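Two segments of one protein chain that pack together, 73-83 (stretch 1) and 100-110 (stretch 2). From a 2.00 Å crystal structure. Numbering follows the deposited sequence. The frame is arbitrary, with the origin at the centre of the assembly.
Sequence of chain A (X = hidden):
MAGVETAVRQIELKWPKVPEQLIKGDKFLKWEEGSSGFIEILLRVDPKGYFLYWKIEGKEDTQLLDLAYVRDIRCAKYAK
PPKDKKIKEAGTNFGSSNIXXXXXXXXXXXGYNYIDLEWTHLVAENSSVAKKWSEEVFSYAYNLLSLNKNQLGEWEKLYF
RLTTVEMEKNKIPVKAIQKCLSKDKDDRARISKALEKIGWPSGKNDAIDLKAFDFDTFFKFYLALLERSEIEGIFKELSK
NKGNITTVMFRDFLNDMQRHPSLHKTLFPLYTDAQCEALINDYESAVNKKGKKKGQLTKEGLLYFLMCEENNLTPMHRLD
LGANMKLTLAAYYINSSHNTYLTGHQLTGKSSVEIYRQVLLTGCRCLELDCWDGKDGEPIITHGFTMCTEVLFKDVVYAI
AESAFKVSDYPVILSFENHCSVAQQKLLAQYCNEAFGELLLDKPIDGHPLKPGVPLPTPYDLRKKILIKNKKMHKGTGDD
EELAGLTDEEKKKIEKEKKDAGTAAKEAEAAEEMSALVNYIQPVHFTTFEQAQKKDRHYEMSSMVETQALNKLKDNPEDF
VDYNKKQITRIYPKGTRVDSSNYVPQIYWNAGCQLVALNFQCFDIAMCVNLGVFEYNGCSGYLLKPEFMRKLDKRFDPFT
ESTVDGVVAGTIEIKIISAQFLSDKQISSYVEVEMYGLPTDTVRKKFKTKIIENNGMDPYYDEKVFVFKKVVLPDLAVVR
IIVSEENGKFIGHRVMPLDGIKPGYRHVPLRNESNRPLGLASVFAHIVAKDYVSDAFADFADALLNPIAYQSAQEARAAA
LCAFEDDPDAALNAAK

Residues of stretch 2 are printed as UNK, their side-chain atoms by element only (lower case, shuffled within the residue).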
ATOM      1  N   ILE A  73       5.252  16.380   2.177  1.00 22.41           N
ATOM      2  CA  ILE A  73       6.019  17.604   2.211  1.00 23.04           C
ATOM      3  C   ILE A  73       5.019  18.724   1.977  1.00 23.65           C
ATOM      4  O   ILE A  73       4.192  18.648   1.063  1.00 23.68           O
ATOM      5  CB  ILE A  73       7.186  17.613   1.188  1.00 23.28           C
ATOM      6  CG1 ILE A  73       7.903  18.965   1.201  1.00 23.64           C
ATOM      7  CG2 ILE A  73       6.703  17.242  -0.209  1.00 23.33           C
ATOM      8  CD1 ILE A  73       9.241  18.955   0.484  1.00 23.67           C
ATOM      9  N   ARG A  74       5.074  19.735   2.842  1.00 23.95           N
ATOM     10  CA  ARG A  74       4.090  20.818   2.856  1.00 24.54           C
ATOM     11  C   ARG A  74       4.791  22.159   2.864  1.00 25.33           C
ATOM     12  O   ARG A  74       5.901  22.277   3.374  1.00 24.99           O
ATOM     13  CB  ARG A  74       3.224  20.722   4.109  1.00 24.46           C
ATOM     14  CG  ARG A  74       2.432  19.453   4.204  1.00 24.27           C
ATOM     15  CD  ARG A  74       1.997  19.140   5.616  1.00 23.33           C
ATOM     16  NE  ARG A  74       1.590  17.743   5.693  1.00 23.86           N
ATOM     17  CZ  ARG A  74       1.332  17.080   6.816  1.00 23.84           C
ATOM     18  NH1 ARG A  74       1.399  17.683   7.999  1.00 24.43           N
ATOM     19  NH2 ARG A  74       0.991  15.801   6.741  1.00 23.97           N
ATOM     20  N   CYS A  75       4.135  23.171   2.312  1.00 26.32           N
ATOM     21  CA  CYS A  75       4.691  24.515   2.301  1.00 27.71           C
ATOM     22  C   CYS A  75       3.622  25.553   2.588  1.00 28.42           C
ATOM     23  O   CYS A  75       2.432  25.240   2.634  1.00 27.96           O
ATOM     24  CB  CYS A  75       5.368  24.806   0.961  1.00 28.16           C
ATOM     25  SG  CYS A  75       4.237  24.876  -0.457  1.00 31.01           S
ATOM     26  N   ALA A  76       4.067  26.792   2.795  1.00 29.51           N
ATOM     27  CA  ALA A  76       3.169  27.920   3.024  1.00 30.62           C
ATOM     28  C   ALA A  76       2.249  27.659   4.219  1.00 30.76           C
ATOM     29  O   ALA A  76       2.721  27.259   5.288  1.00 30.43           O
ATOM     30  CB  ALA A  76       2.378  28.231   1.755  1.00 30.77           C
ATOM     31  N   LYS A  77       0.944  27.852   4.035  1.00 31.29           N
ATOM     32  CA  LYS A  77      -0.010  27.758   5.138  1.00 31.94           C
ATOM     33  C   LYS A  77      -0.083  26.364   5.773  1.00 31.08           C
ATOM     34  O   LYS A  77      -0.502  26.235   6.921  1.00 31.14           O
ATOM     35  CB  LYS A  77      -1.407  28.229   4.692  1.00 32.64           C
ATOM     36  CG  LYS A  77      -2.134  27.303   3.733  1.00 33.62           C
ATOM     37  CD  LYS A  77      -3.418  27.952   3.213  1.00 36.44           C
ATOM     38  CE  LYS A  77      -4.454  26.911   2.818  1.00 37.10           C
ATOM     39  NZ  LYS A  77      -5.710  27.540   2.312  1.00 39.20           N
ATOM     40  N   TYR A  78       0.333  25.335   5.039  1.00 30.49           N
ATOM     41  CA  TYR A  78       0.337  23.961   5.548  1.00 29.94           C
ATOM     42  C   TYR A  78       1.656  23.534   6.209  1.00 29.85           C
ATOM     43  O   TYR A  78       1.733  22.451   6.791  1.00 29.30           O
ATOM     44  CB  TYR A  78      -0.028  22.988   4.422  1.00 29.52           C
ATOM     45  CG  TYR A  78      -1.453  23.127   3.947  1.00 30.11           C
ATOM     46  CD1 TYR A  78      -2.507  23.087   4.852  1.00 31.05           C
ATOM     47  CD2 TYR A  78      -1.754  23.289   2.595  1.00 31.17           C
ATOM     48  CE1 TYR A  78      -3.822  23.212   4.434  1.00 32.11           C
ATOM     49  CE2 TYR A  78      -3.074  23.412   2.165  1.00 31.85           C
ATOM     50  CZ  TYR A  78      -4.100  23.372   3.096  1.00 31.91           C
ATOM     51  OH  TYR A  78      -5.412  23.484   2.711  1.00 32.92           O
ATOM     52  N   ALA A  79       2.684  24.372   6.119  1.00 30.39           N
ATOM     53  CA  ALA A  79       3.953  24.101   6.787  1.00 30.65           C
ATOM     54  C   ALA A  79       3.872  24.574   8.241  1.00 31.09           C
ATOM     55  O   ALA A  79       3.039  25.411   8.580  1.00 31.43           O
ATOM     56  CB  ALA A  79       5.089  24.793   6.065  1.00 30.85           C
ATOM     57  N   LYS A  80       4.732  24.024   9.091  1.00 31.42           N
ATOM     58  CA  LYS A  80       4.801  24.423  10.497  1.00 32.13           C
ATOM     59  C   LYS A  80       5.929  25.438  10.671  1.00 32.69           C
ATOM     60  O   LYS A  80       7.098  25.079  10.562  1.00 32.57           O
ATOM     61  CB  LYS A  80       5.049  23.203  11.391  1.00 31.91           C
ATOM     62  CG  LYS A  80       5.178  23.540  12.876  1.00 33.67           C
ATOM     63  CD  LYS A  80       5.064  22.304  13.760  1.00 35.91           C
ATOM     64  CE  LYS A  80       5.074  22.690  15.241  1.00 37.66           C
ATOM     65  NZ  LYS A  80       4.725  21.539  16.118  1.00 38.43           N
ATOM     66  N   PRO A  81       5.588  26.711  10.931  1.00 33.48           N
ATOM     67  CA  PRO A  81       6.647  27.704  11.076  1.00 34.05           C
ATOM     68  C   PRO A  81       7.303  27.626  12.458  1.00 34.35           C
ATOM     69  O   PRO A  81       6.674  27.153  13.409  1.00 33.90           O
ATOM     70  CB  PRO A  81       5.904  29.026  10.898  1.00 34.84           C
ATOM     71  CG  PRO A  81       4.528  28.752  11.398  1.00 34.65           C
ATOM     72  CD  PRO A  81       4.252  27.290  11.165  1.00 33.66           C
ATOM     73  N   PRO A  82       8.564  28.073  12.572  1.00 34.96           N
ATOM     74  CA  PRO A  82       9.227  28.039  13.873  1.00 35.49           C
ATOM     75  C   PRO A  82       8.610  29.032  14.861  1.00 36.33           C
ATOM     76  O   PRO A  82       8.109  30.078  14.453  1.00 36.53           O
ATOM     77  CB  PRO A  82      10.673  28.417  13.541  1.00 35.87           C
ATOM     78  CG  PRO A  82      10.586  29.205  12.296  1.00 36.19           C
ATOM     79  CD  PRO A  82       9.431  28.645  11.526  1.00 35.24           C
ATOM     80  N   LYS A  83       8.627  28.675  16.142  1.00 36.75           N
ATOM     81  CA  LYS A  83       8.135  29.540  17.212  1.00 37.68           C
ATOM     82  C   LYS A  83       9.279  30.140  18.029  1.00 38.18           C
ATOM     83  O   LYS A  83       9.101  31.159  18.684  1.00 38.56           O
ATOM     84  CB  LYS A  83       7.193  28.761  18.131  1.00 37.66           C
ATOM     85  CG  LYS A  83       5.922  28.275  17.441  1.00 38.71           C
ATOM     86  CD  LYS A  83       4.912  27.694  18.437  1.00 40.97           C
ATOM     87  CE  LYS A  83       5.292  26.287  18.899  1.00 41.34           C
ATOM     88  NZ  LYS A  83       4.692  25.959  20.234  1.00 42.67           N
ATOM     89  N   UNK A 100       6.666  36.871   3.665  1.00 36.56           N
ATOM     90  CA  UNK A 100       6.293  36.423   5.010  1.00 36.17           C
ATOM     91  C   UNK A 100       6.929  35.089   5.363  1.00 35.02           C
ATOM     92  O   UNK A 100       7.041  34.209   4.505  1.00 34.25           O
ATOM     93  c   UNK A 100       5.478  37.227   2.867  1.00 37.08           C
ATOM     94  c   UNK A 100       4.367  37.235   3.879  1.00 37.12           C
ATOM     95  c   UNK A 100       4.770  36.280   4.926  1.00 35.95           C
ATOM     96  N   UNK A 101       7.334  34.949   6.619  1.00 34.91           N
ATOM     97  CA  UNK A 101       8.071  33.777   7.067  1.00 34.38           C
ATOM     98  C   UNK A 101       7.401  32.477   6.639  1.00 33.44           C
ATOM     99  O   UNK A 101       8.050  31.613   6.061  1.00 33.14           O
ATOM    100  c   UNK A 101      10.263  32.282   8.487  1.00 33.77           C
ATOM    101  c   UNK A 101       9.189  32.815  10.696  1.00 33.41           C
ATOM    102  c   UNK A 101       8.250  33.802   8.587  1.00 34.47           C
ATOM    103  c   UNK A 101       8.954  32.588   9.206  1.00 33.88           C
ATOM    104  N   UNK A 102       6.106  32.349   6.905  1.00 33.39           N
ATOM    105  CA  UNK A 102       5.414  31.085   6.674  1.00 32.73           C
ATOM    106  C   UNK A 102       5.337  30.682   5.196  1.00 32.10           C
ATOM    107  O   UNK A 102       5.336  29.491   4.883  1.00 31.32           O
ATOM    108  n   UNK A 102       1.780  28.317   8.469  1.00 36.07           N
ATOM    109  c   UNK A 102       4.017  31.097   7.293  1.00 32.86           C
ATOM    110  o   UNK A 102       1.988  30.458   9.121  1.00 36.98           O
ATOM    111  c   UNK A 102       3.404  29.701   7.336  1.00 33.48           C
ATOM    112  c   UNK A 102       2.328  29.527   8.390  1.00 35.10           C
ATOM    113  N   UNK A 103       5.291  31.668   4.301  1.00 32.27           N
ATOM    114  CA  UNK A 103       5.313  31.419   2.853  1.00 31.96           C
ATOM    115  C   UNK A 103       6.607  30.731   2.389  1.00 30.88           C
ATOM    116  O   UNK A 103       6.614  30.042   1.364  1.00 30.26           O
ATOM    117  c   UNK A 103       5.128  32.734   2.080  1.00 33.42           C
ATOM    118  o   UNK A 103       2.830  32.675   2.785  1.00 37.72           O
ATOM    119  o   UNK A 103       3.583  34.541   1.919  1.00 39.10           O
ATOM    120  c   UNK A 103       3.749  33.359   2.283  1.00 35.28           C
ATOM    121  N   UNK A 104       7.693  30.918   3.145  1.00 30.26           N
ATOM    122  CA  UNK A 104       8.990  30.301   2.840  1.00 29.51           C
ATOM    123  C   UNK A 104       9.219  28.936   3.505  1.00 28.48           C
ATOM    124  O   UNK A 104      10.187  28.244   3.179  1.00 28.06           O
ATOM    125  c   UNK A 104      10.122  31.239   3.255  1.00 30.28           C
ATOM    126  n   UNK A 104      12.229  35.146   4.355  1.00 29.33           N
ATOM    127  c   UNK A 104      10.108  32.567   2.528  1.00 30.84           C
ATOM    128  c   UNK A 104      11.254  34.030   4.228  1.00 31.25           C
ATOM    129  c   UNK A 104      11.324  33.416   2.849  1.00 30.98           C
ATOM    130  N   UNK A 105       8.342  28.555   4.428  1.00 27.68           N
ATOM    131  CA  UNK A 105       8.533  27.334   5.215  1.00 26.98           C
ATOM    132  C   UNK A 105       8.128  26.064   4.472  1.00 25.93           C
ATOM    133  O   UNK A 105       7.129  26.040   3.758  1.00 24.86           O
ATOM    134  s   UNK A 105       8.541  28.567   7.699  1.00 29.86           S
ATOM    135  c   UNK A 105       7.769  27.420   6.539  1.00 26.96           C
ATOM    136  N   UNK A 106       8.930  25.017   4.665  1.00 25.20           N
ATOM    137  CA  UNK A 106       8.671  23.698   4.118  1.00 24.50           C
ATOM    138  C   UNK A 106       8.833  22.681   5.245  1.00 24.22           C
ATOM    139  O   UNK A 106       9.829  22.707   5.965  1.00 23.97           O
ATOM    140  c   UNK A 106       9.469  24.301   1.814  1.00 24.91           C
ATOM    141  c   UNK A 106       9.651  23.346   2.979  1.00 24.69           C
ATOM    142  c   UNK A 106       9.459  21.888   2.527  1.00 23.61           C
ATOM    143  N   UNK A 107       7.849  21.795   5.388  1.00 23.81           N
ATOM    144  CA  UNK A 107       7.853  20.764   6.425  1.00 23.62           C
ATOM    145  C   UNK A 107       7.762  19.403   5.760  1.00 23.01           C
ATOM    146  O   UNK A 107       6.901  19.188   4.912  1.00 22.32           O
ATOM    147  c   UNK A 107       6.647  20.921   7.370  1.00 23.51           C
ATOM    148  c   UNK A 107       6.660  19.867   8.458  1.00 23.58           C
ATOM    149  o   UNK A 107       6.674  22.211   7.976  1.00 24.97           O
ATOM    150  N   UNK A 108       8.658  18.499   6.138  1.00 22.90           N
ATOM    151  CA  UNK A 108       8.664  17.146   5.600  1.00 22.78           C
ATOM    152  C   UNK A 108       8.390  16.173   6.743  1.00 22.98           C
ATOM    153  O   UNK A 108       8.976  16.300   7.820  1.00 22.49           O
ATOM    154  c   UNK A 108      10.437  17.877   3.948  1.00 24.06           C
ATOM    155  c   UNK A 108       9.959  15.434   4.265  1.00 21.05           C
ATOM    156  c   UNK A 108      10.020  16.800   4.954  1.00 22.97           C
ATOM    157  c   UNK A 108      11.838  17.677   3.369  1.00 25.23           C
ATOM    158  N   UNK A 109       7.481  15.225   6.529  1.00 23.38           N
ATOM    159  CA  UNK A 109       7.348  14.109   7.464  1.00 24.08           C
ATOM    160  C   UNK A 109       7.675  12.795   6.783  1.00 23.31           C
ATOM    161  O   UNK A 109       7.314  12.558   5.626  1.00 23.19           O
ATOM    162  c   UNK A 109       5.973  14.057   8.128  1.00 24.40           C
ATOM    163  s   UNK A 109       4.575  13.940   7.036  1.00 28.18           S
ATOM    164  N   UNK A 110       8.373  11.950   7.531  1.00 23.15           N
ATOM    165  CA  UNK A 110       8.904  10.699   7.030  1.00 22.62           C
ATOM    166  C   UNK A 110       8.834   9.640   8.117  1.00 22.58           C
ATOM    167  O   UNK A 110       8.936   9.939   9.313  1.00 22.01           O
ATOM    168  c   UNK A 110      11.155  11.848   7.359  1.00 23.62           C
ATOM    169  n   UNK A 110      12.125  13.593   8.277  1.00 24.93           N
ATOM    170  c   UNK A 110      12.562  12.522   8.917  1.00 23.08           C
ATOM    171  n   UNK A 110      11.991  11.456   8.383  1.00 23.67           N
ATOM    172  c   UNK A 110      10.353  10.874   6.547  1.00 23.04           C
ATOM    173  c   UNK A 110      11.249  13.199   7.294  1.00 24.23           C
TER
HETATM  174  O   HOH W   1       8.450  23.294   9.285  1.00 33.66           O

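Position 100 has three side-chain carbons that close a ring onto the backbone N. It lies out of reach of stretch 1. That ring makes it Pro100.

Position 101 has four side-chain carbons, forked at the second. Its CB points toward stretch 1, and its end lies near Pro82. A side chain of this kind is leucine, so this is Leu101. Leu101 CD2 lies 4.2 Å from Pro82 CG, an apolar contact.

Position 102 carries three carbons, the third bearing one oxygen and one nitrogen. Its CB points sideways, but the end comes nearer and reaches Ala76 and Ala79. This is a carboxamide on a two-carbon arm, hence Gln102. Gln102 NE2 gives weak hydrogen bonds to Ala76 O at 3.5 Å and to Ala79 O at 3.2 Å. The extended chain, with chi1 and chi2 both t, carries the amide to these turn carbonyls.

Position 103 has two carbons, the second with two oxygens. Its CB points away, and its backbone meets Ala76. This short carboxylate is Asp103. The contact is one of backbones: Asp103 CA lies 4.1 Å from Ala76 CA.

Position 104 has four carbons in a row ending in nitrogen. Its CB points away, and it makes no contact with stretch 1. This is Lys104.

Position 105 has one carbon and then one sulfur. The sulfur sits against Pro81 and Pro82, and the carbon near Ala79. It is Cys105. Cys105 SG is 3.9 Å from Pro82 CD and 4.0 Å from Pro81 CA. Cys105 CB is 3.8 Å from Ala79 CB. Its backbone O accepts a hydrogen bond from Ala76 N at 3.3 Å.

Position 106 has one carbon carrying two more. It shares a sheet face with Ile73 and Cys75 and touches both. That beta branch without a polar atom is Val106. Val106 CG1 packs 3.6 Å from Ile73 CG1.

Position 107 has one carbon carrying an oxygen and a carbon. Its side chain is on the same sheet face as Arg74, and its oxygen touches Ala79 and Lys80. This is Thr107. Thr107 OG1 accepts a hydrogen bond from Lys80 N at 2.9 Å, with a nearly straight angle of 170°. Water 1 links Thr107 OG1, at 2.5 Å, to Lys80 O, at 2.6 Å.

Position 108 has four carbons, forked at the first, with one arm two carbons long. It touches Ile73. This is Ile108. Ile108 CG1 meets Ile73 CD1 at 3.8 Å.

Position 109 again has one carbon and one sulfur. The sulfur lies over one face of the Arg74 guanidinium. This is Cys109, with Cys109 SG 4.0 Å from Arg74 NH2.

Position 110 has one carbon and a five-membered ring of three carbons and two nitrogens. It does not reach stretch 1. This is His110.

The contact begins as an antiparallel strand pair. Arg74 N to Thr107 O and Thr107 N to Arg74 O are both 2.8 Å, the paired bonds that fix the register. Beyond Cys75 the chain turns, with Tyr78 N bonded to Cys75 O at 3.2 Å. The following loop returns alongside stretch 2, bringing Ala79 and Lys80 to Thr107 and the prolines to Cys105. The two stretches together bury 768 Å², and the Gln102 side chain is part of it.

Stretch 2 100-110: PLQDKCVTICH
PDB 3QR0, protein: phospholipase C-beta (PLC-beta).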